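Long-range contacts in pectate lyase 47 (Bacillus sp. TS-47, PDB 1VBL), which probably cleaves pectate chains by beta-elimination with the help of bound calcium, as a secreted, thermostable member of polysaccharide lyase family 1: residues L41-L45 / P58-Y62; V294-N298 / Y393-H397. All blocks are in the same frame, centred on the assembly; numbering follows the deposited sequence.

Interaction 1: residues L41-L45 / P58-Y62; sequences LIQAL and PKIIY
Ile-61 meets Leu-41, Ala-44 and Leu-45 where the N-terminal helix 38-44 packs against the start of the parallel beta-helix that defines this lyase family. The helix follows strand 32-35 in the chain and leads through a loop to strand 59-63, the parallel neighbour of that first strand.

The apolar packing centres on the two branches of Ile-61. CG1 lies beside the backbone N and anti to the carbonyl carbon (chi1 -59°), which carries CD1 to Ala-44 and Leu-45; CG2, the other branch, is anti to the backbone N and faces Leu-41. Ile-61 CD1 sits 3.7 Å from Ala-44 CB; here the small methyl suits the place, because it lets the helix backbone come close, with the CA atoms of Ala-44 and Ile-61 6.8 Å apart. Leu-45 crosses the isoleucine at about a right angle and presses its CD2 to 3.4 Å from CD1 of Ile-61, tighter than usual van der Waals contact. At the other branch, Leu-41 CD1 approaches Ile-61 CG2 at 4.1 Å. If an alanine stood in place of Ile-61, the terminal methyls of Leu-41 and Leu-45 would probably lose their common partner, and a gap would open between helix and strand.

Lys-59 adds its aliphatic stem rather than its charge. Lys-59 CD passes 4.1 Å from Ala-44 O, and a bend at chi4 (-56°) turns the ammonium to Val-57 O, Asn-55 O and Thr-134 OG1. A long, flexible residue fits this buried place, its methylenes lying against the carbonyl oxygens of Ala-44 and Leu-45: Lys-59 CE rests 4.2 Å from Leu-45 O, an oxygen that is itself bound by Asn-55 ND2.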
ATOM      1  N   LEU A  41       2.182 -13.593 -17.447  1.00 17.24           N
ATOM      2  CA  LEU A  41       2.733 -12.449 -16.731  1.00 17.70           C
ATOM      3  C   LEU A  41       4.173 -12.741 -16.327  1.00 18.24           C
ATOM      4  O   LEU A  41       5.069 -11.933 -16.571  1.00 17.90           O
ATOM      5  CB  LEU A  41       1.890 -12.140 -15.486  1.00 16.08           C
ATOM      6  CG  LEU A  41       2.406 -11.053 -14.533  1.00 15.52           C
ATOM      7  CD1 LEU A  41       2.596  -9.741 -15.283  1.00 16.22           C
ATOM      8  CD2 LEU A  41       1.414 -10.870 -13.388  1.00 15.73           C
ATOM      9  N   ILE A  42       4.395 -13.900 -15.714  1.00 18.74           N
ATOM     10  CA  ILE A  42       5.739 -14.273 -15.287  1.00 19.47           C
ATOM     11  C   ILE A  42       6.673 -14.456 -16.483  1.00 19.53           C
ATOM     12  O   ILE A  42       7.868 -14.168 -16.399  1.00 17.55           O
ATOM     13  CB  ILE A  42       5.707 -15.559 -14.424  1.00 21.91           C
ATOM     14  CG1 ILE A  42       4.993 -15.259 -13.100  1.00 22.32           C
ATOM     15  CG2 ILE A  42       7.128 -16.052 -14.153  1.00 22.10           C
ATOM     16  CD1 ILE A  42       4.902 -16.436 -12.154  1.00 24.88           C
ATOM     17  N   GLN A  43       6.125 -14.923 -17.602  1.00 19.33           N
ATOM     18  CA  GLN A  43       6.929 -15.112 -18.806  1.00 20.40           C
ATOM     19  C   GLN A  43       7.330 -13.746 -19.366  1.00 19.22           C
ATOM     20  O   GLN A  43       8.487 -13.529 -19.722  1.00 19.18           O
ATOM     21  CB  GLN A  43       6.139 -15.912 -19.848  1.00 21.91           C
ATOM     22  CG  GLN A  43       5.724 -17.287 -19.346  1.00 27.44           C
ATOM     23  CD  GLN A  43       4.950 -18.091 -20.365  1.00 29.87           C
ATOM     24  OE1 GLN A  43       4.004 -17.595 -20.981  1.00 33.26           O
ATOM     25  NE2 GLN A  43       5.338 -19.351 -20.541  1.00 33.08           N
ATOM     26  N   ALA A  44       6.379 -12.820 -19.422  1.00 17.40           N
ATOM     27  CA  ALA A  44       6.663 -11.480 -19.932  1.00 17.78           C
ATOM     28  C   ALA A  44       7.713 -10.787 -19.070  1.00 17.15           C
ATOM     29  O   ALA A  44       8.523 -10.007 -19.569  1.00 18.86           O
ATOM     30  CB  ALA A  44       5.388 -10.649 -19.969  1.00 16.02           C
ATOM     31  N   LEU A  45       7.698 -11.080 -17.775  1.00 17.20           N
ATOM     32  CA  LEU A  45       8.648 -10.483 -16.845  1.00 16.35           C
ATOM     33  C   LEU A  45      10.021 -11.156 -16.853  1.00 16.80           C
ATOM     34  O   LEU A  45      10.946 -10.689 -16.189  1.00 15.80           O
ATOM     35  CB  LEU A  45       8.066 -10.497 -15.426  1.00 15.88           C
ATOM     36  CG  LEU A  45       6.980  -9.453 -15.140  1.00 14.72           C
ATOM     37  CD1 LEU A  45       6.226  -9.811 -13.865  1.00 15.28           C
ATOM     38  CD2 LEU A  45       7.627  -8.075 -15.010  1.00 15.95           C
ATOM     39  N   PRO A  58      14.354  -3.176 -20.662  1.00 21.29           N
ATOM     40  CA  PRO A  58      13.165  -2.330 -20.810  1.00 20.52           C
ATOM     41  C   PRO A  58      12.012  -3.165 -21.353  1.00 20.62           C
ATOM     42  O   PRO A  58      12.139  -3.799 -22.394  1.00 18.95           O
ATOM     43  CB  PRO A  58      13.626  -1.264 -21.796  1.00 21.35           C
ATOM     44  CG  PRO A  58      15.069  -1.091 -21.422  1.00 22.52           C
ATOM     45  CD  PRO A  58      15.534  -2.529 -21.266  1.00 21.11           C
ATOM     46  N   LYS A  59      10.887  -3.163 -20.649  1.00 19.26           N
ATOM     47  CA  LYS A  59       9.747  -3.959 -21.079  1.00 17.88           C
ATOM     48  C   LYS A  59       8.418  -3.357 -20.660  1.00 17.75           C
ATOM     49  O   LYS A  59       8.291  -2.770 -19.580  1.00 15.85           O
ATOM     50  CB  LYS A  59       9.875  -5.376 -20.509  1.00 18.12           C
ATOM     51  CG  LYS A  59      10.084  -5.411 -18.998  1.00 17.56           C
ATOM     52  CD  LYS A  59      10.706  -6.724 -18.546  1.00 18.18           C
ATOM     53  CE  LYS A  59      11.234  -6.617 -17.123  1.00 17.29           C
ATOM     54  NZ  LYS A  59      12.218  -5.502 -16.964  1.00 15.90           N
ATOM     55  N   ILE A  60       7.428  -3.507 -21.533  1.00 16.69           N
ATOM     56  CA  ILE A  60       6.087  -3.013 -21.274  1.00 17.02           C
ATOM     57  C   ILE A  60       5.172  -4.220 -21.231  1.00 17.77           C
ATOM     58  O   ILE A  60       5.185  -5.060 -22.135  1.00 17.14           O
ATOM     59  CB  ILE A  60       5.602  -2.060 -22.374  1.00 16.77           C
ATOM     60  CG1 ILE A  60       6.473  -0.804 -22.391  1.00 17.70           C
ATOM     61  CG2 ILE A  60       4.135  -1.695 -22.137  1.00 17.26           C
ATOM     62  CD1 ILE A  60       6.160   0.151 -23.525  1.00 20.58           C
ATOM     63  N   ILE A  61       4.382  -4.305 -20.171  1.00 17.18           N
ATOM     64  CA  ILE A  61       3.473  -5.419 -19.994  1.00 17.05           C
ATOM     65  C   ILE A  61       2.047  -4.933 -19.782  1.00 16.89           C
ATOM     66  O   ILE A  61       1.739  -4.304 -18.770  1.00 15.24           O
ATOM     67  CB  ILE A  61       3.911  -6.277 -18.795  1.00 17.63           C
ATOM     68  CG1 ILE A  61       5.335  -6.793 -19.040  1.00 18.48           C
ATOM     69  CG2 ILE A  61       2.935  -7.424 -18.590  1.00 18.70           C
ATOM     70  CD1 ILE A  61       5.924  -7.576 -17.894  1.00 21.28           C
ATOM     71  N   TYR A  62       1.188  -5.224 -20.754  1.00 15.41           N
ATOM     72  CA  TYR A  62      -0.213  -4.832 -20.693  1.00 16.64           C
ATOM     73  C   TYR A  62      -1.033  -5.951 -20.081  1.00 17.28           C
ATOM     74  O   TYR A  62      -0.994  -7.088 -20.550  1.00 17.81           O
ATOM     75  CB  TYR A  62      -0.742  -4.520 -22.094  1.00 16.15           C
ATOM     76  CG  TYR A  62      -0.198  -3.234 -22.671  1.00 18.06           C
ATOM     77  CD1 TYR A  62      -0.579  -1.999 -22.143  1.00 18.25           C
ATOM     78  CD2 TYR A  62       0.699  -3.249 -23.737  1.00 16.87           C
ATOM     79  CE1 TYR A  62      -0.081  -0.809 -22.665  1.00 19.45           C
ATOM     80  CE2 TYR A  62       1.205  -2.061 -24.267  1.00 19.38           C
ATOM     81  CZ  TYR A  62       0.811  -0.847 -23.727  1.00 20.47           C
ATOM     82  OH  TYR A  62       1.305   0.330 -24.245  1.00 22.21           O
TER

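Interaction 2: residues V294-N298 / Y393-H397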
ATOM      1  N   VAL A 294       8.115  13.211   3.054  1.00 11.84           N
ATOM      2  CA  VAL A 294       6.952  12.764   2.313  1.00  9.69           C
ATOM      3  C   VAL A 294       6.008  13.930   2.045  1.00  9.18           C
ATOM      4  O   VAL A 294       5.550  14.603   2.971  1.00  9.69           O
ATOM      5  CB  VAL A 294       6.209  11.657   3.096  1.00 10.36           C
ATOM      6  CG1 VAL A 294       4.970  11.226   2.331  1.00  9.57           C
ATOM      7  CG2 VAL A 294       7.142  10.457   3.312  1.00  8.49           C
ATOM      8  N   HIS A 295       5.737  14.157   0.765  1.00  9.49           N
ATOM      9  CA  HIS A 295       4.859  15.235   0.325  1.00  8.69           C
ATOM     10  C   HIS A 295       3.463  14.660   0.107  1.00  8.48           C
ATOM     11  O   HIS A 295       3.261  13.785  -0.740  1.00  7.65           O
ATOM     12  CB  HIS A 295       5.385  15.838  -0.981  1.00  7.23           C
ATOM     13  CG  HIS A 295       4.757  17.150  -1.342  1.00  9.76           C
ATOM     14  ND1 HIS A 295       4.876  17.710  -2.595  1.00  8.26           N
ATOM     15  CD2 HIS A 295       4.038  18.029  -0.604  1.00  9.76           C
ATOM     16  CE1 HIS A 295       4.259  18.878  -2.615  1.00 11.05           C
ATOM     17  NE2 HIS A 295       3.744  19.097  -1.418  1.00 10.29           N
ATOM     18  N   ILE A 296       2.506  15.162   0.880  1.00  8.53           N
ATOM     19  CA  ILE A 296       1.125  14.699   0.812  1.00  9.55           C
ATOM     20  C   ILE A 296       0.234  15.865   0.410  1.00  9.25           C
ATOM     21  O   ILE A 296       0.024  16.778   1.206  1.00 10.54           O
ATOM     22  CB  ILE A 296       0.668  14.186   2.196  1.00 10.00           C
ATOM     23  CG1 ILE A 296       1.616  13.079   2.672  1.00  9.69           C
ATOM     24  CG2 ILE A 296      -0.773  13.705   2.135  1.00 10.82           C
ATOM     25  CD1 ILE A 296       1.287  12.554   4.060  1.00 11.62           C
ATOM     26  N   TYR A 297      -0.295  15.843  -0.811  1.00  7.85           N
ATOM     27  CA  TYR A 297      -1.144  16.947  -1.231  1.00  8.06           C
ATOM     28  C   TYR A 297      -2.302  16.587  -2.149  1.00  7.38           C
ATOM     29  O   TYR A 297      -2.249  15.607  -2.890  1.00  6.15           O
ATOM     30  CB  TYR A 297      -0.282  18.049  -1.872  1.00  8.49           C
ATOM     31  CG  TYR A 297       0.202  17.783  -3.282  1.00 10.55           C
ATOM     32  CD1 TYR A 297      -0.559  18.178  -4.388  1.00  8.59           C
ATOM     33  CD2 TYR A 297       1.438  17.174  -3.517  1.00  7.95           C
ATOM     34  CE1 TYR A 297      -0.098  17.980  -5.690  1.00  8.75           C
ATOM     35  CE2 TYR A 297       1.909  16.970  -4.821  1.00 10.64           C
ATOM     36  CZ  TYR A 297       1.133  17.377  -5.900  1.00 10.72           C
ATOM     37  OH  TYR A 297       1.592  17.178  -7.185  1.00 11.27           O
ATOM     38  N   ASN A 298      -3.359  17.390  -2.076  1.00  6.82           N
ATOM     39  CA  ASN A 298      -4.539  17.198  -2.906  1.00  7.89           C
ATOM     40  C   ASN A 298      -5.157  15.806  -2.824  1.00  8.55           C
ATOM     41  O   ASN A 298      -5.673  15.295  -3.817  1.00  8.39           O
ATOM     42  CB  ASN A 298      -4.201  17.515  -4.363  1.00  8.79           C
ATOM     43  CG  ASN A 298      -4.052  19.004  -4.625  1.00 10.19           C
ATOM     44  OD1 ASN A 298      -3.574  19.407  -5.685  1.00 10.45           O
ATOM     45  ND2 ASN A 298      -4.469  19.829  -3.667  1.00  9.40           N
ATOM     46  N   TYR A 393       6.680  19.161  -7.942  1.00 15.10           N
ATOM     47  CA  TYR A 393       5.258  19.184  -8.234  1.00 16.05           C
ATOM     48  C   TYR A 393       5.002  20.210  -9.322  1.00 16.40           C
ATOM     49  O   TYR A 393       5.699  21.223  -9.416  1.00 15.72           O
ATOM     50  CB  TYR A 393       4.412  19.495  -6.987  1.00 17.62           C
ATOM     51  CG  TYR A 393       4.602  20.869  -6.378  1.00 19.82           C
ATOM     52  CD1 TYR A 393       5.582  21.098  -5.410  1.00 20.66           C
ATOM     53  CD2 TYR A 393       3.769  21.929  -6.736  1.00 21.22           C
ATOM     54  CE1 TYR A 393       5.720  22.351  -4.806  1.00 21.14           C
ATOM     55  CE2 TYR A 393       3.898  23.183  -6.140  1.00 21.45           C
ATOM     56  CZ  TYR A 393       4.873  23.385  -5.176  1.00 21.81           C
ATOM     57  OH  TYR A 393       4.985  24.612  -4.565  1.00 24.17           O
ATOM     58  N   HIS A 394       4.017  19.928 -10.164  1.00 15.58           N
ATOM     59  CA  HIS A 394       3.666  20.838 -11.242  1.00 15.11           C
ATOM     60  C   HIS A 394       2.592  21.810 -10.773  1.00 16.16           C
ATOM     61  O   HIS A 394       2.697  23.017 -10.990  1.00 15.64           O
ATOM     62  CB  HIS A 394       3.156  20.052 -12.451  1.00 15.43           C
ATOM     63  CG  HIS A 394       4.244  19.436 -13.273  1.00 15.03           C
ATOM     64  ND1 HIS A 394       4.579  19.896 -14.528  1.00 14.37           N
ATOM     65  CD2 HIS A 394       5.087  18.409 -13.011  1.00 16.24           C
ATOM     66  CE1 HIS A 394       5.580  19.177 -15.006  1.00 15.36           C
ATOM     67  NE2 HIS A 394       5.908  18.268 -14.105  1.00 17.73           N
ATOM     68  N   VAL A 395       1.565  21.277 -10.117  1.00 14.80           N
ATOM     69  CA  VAL A 395       0.464  22.096  -9.642  1.00 16.23           C
ATOM     70  C   VAL A 395      -0.182  21.552  -8.379  1.00 15.55           C
ATOM     71  O   VAL A 395      -0.350  20.345  -8.230  1.00 15.48           O
ATOM     72  CB  VAL A 395      -0.669  22.179 -10.694  1.00 17.93           C
ATOM     73  CG1 VAL A 395      -1.757  23.132 -10.211  1.00 20.11           C
ATOM     74  CG2 VAL A 395      -0.118  22.617 -12.034  1.00 19.14           C
ATOM     75  N   ILE A 396      -0.544  22.453  -7.477  1.00 14.23           N
ATOM     76  CA  ILE A 396      -1.245  22.071  -6.261  1.00 13.75           C
ATOM     77  C   ILE A 396      -2.583  22.788  -6.370  1.00 14.13           C
ATOM     78  O   ILE A 396      -2.637  24.015  -6.434  1.00 13.75           O
ATOM     79  CB  ILE A 396      -0.515  22.534  -4.986  1.00 15.76           C
ATOM     80  CG1 ILE A 396       0.829  21.809  -4.867  1.00 16.36           C
ATOM     81  CG2 ILE A 396      -1.379  22.235  -3.764  1.00 14.28           C
ATOM     82  CD1 ILE A 396       1.636  22.208  -3.658  1.00 20.71           C
ATOM     83  N   HIS A 397      -3.665  22.021  -6.420  1.00 13.34           N
ATOM     84  CA  HIS A 397      -4.990  22.615  -6.542  1.00 13.57           C
ATOM     85  C   HIS A 397      -5.531  23.143  -5.226  1.00 13.51           C
ATOM     86  O   HIS A 397      -5.145  22.677  -4.152  1.00 13.18           O
ATOM     87  CB  HIS A 397      -5.973  21.590  -7.100  1.00 12.50           C
ATOM     88  CG  HIS A 397      -5.537  20.989  -8.396  1.00 13.80           C
ATOM     89  ND1 HIS A 397      -5.381  21.734  -9.545  1.00 16.19           N
ATOM     90  CD2 HIS A 397      -5.199  19.719  -8.720  1.00 13.30           C
ATOM     91  CE1 HIS A 397      -4.963  20.949 -10.520  1.00 14.15           C
ATOM     92  NE2 HIS A 397      -4.843  19.721 -10.046  1.00 17.12           N
TER
HETATM   93  O   HOH W   1       1.779  18.225  -9.724  1.00 30.50           O
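The backbone oxygen of His-397 is gripped by two side-chain amides, Asn-298 ND2 at 3.0 Å and, from the next coil, Asn-327 ND2. Asn-298 answers with its other end: His-397 N donates to Asn-298 OD1 over 2.7 Å, in the carbonyl plane and on a lone pair (N-H...O 159°). One side chain thus meets both the backbone N-H and the backbone C=O of one residue, which suits an asparagine, whose amide carries an acceptor and a donor side by side. Its CG lies beside the backbone N and anti to the carbonyl carbon, which aims the amide at His-397. Asparagine also tolerates a positive phi (54°) better than most residues, here where the regular strand breaks into a turn. ND2 donates to Asn-327 O as well, which helps to fix the amide's rotation.

Beside this pair of hydrogen bonds, Ile-396 lays CG1 over one face of the Tyr-297 ring in a CH-pi contact, 4.2 Å from the centroid. The phenol reaches on to the loop through water 1, which donates to Tyr-297 OH at 2.8 Å and accepts from His-394 N. Farther along, the edge of the His-295 imidazole points at the face of the Tyr-393 ring in an offset edge-to-face pair, centroids 5.7 Å apart and planes at 62°. His-295 NE2 bonds to Gln-326 OE1, which anchors the imidazole.

Residues 393-397, no regular strand, run beside 295-298 in roughly the same direction. Strand 293-303 lies between 272-280, whose His-275 stacks on Tyr-297, and 322-332, which Ile-396 also touches; helix 402-409 follows the loop and covers Asn-298 with Val-402 and His-397 with Leu-405.

Overall arrangement
Interactions 1 and 2 pack elements from outside the coils onto separate strands of the same parallel beta-helix: helix 38-44 onto strand 59-63, and the late loop 393-397 onto strand 293-303. Their centres lie 31 Å apart and their nearest atoms about 20 Å, so they do not touch, and along the chain the first is complete before the second opens. They differ in chemistry, interaction 1 resting on aliphatic packing and interaction 2 on amide hydrogen bonds with aromatic contacts. Both stand away from the calcium site of Asp-190, Asp-229 and Asp-233, and are structural packing rather than parts of that site.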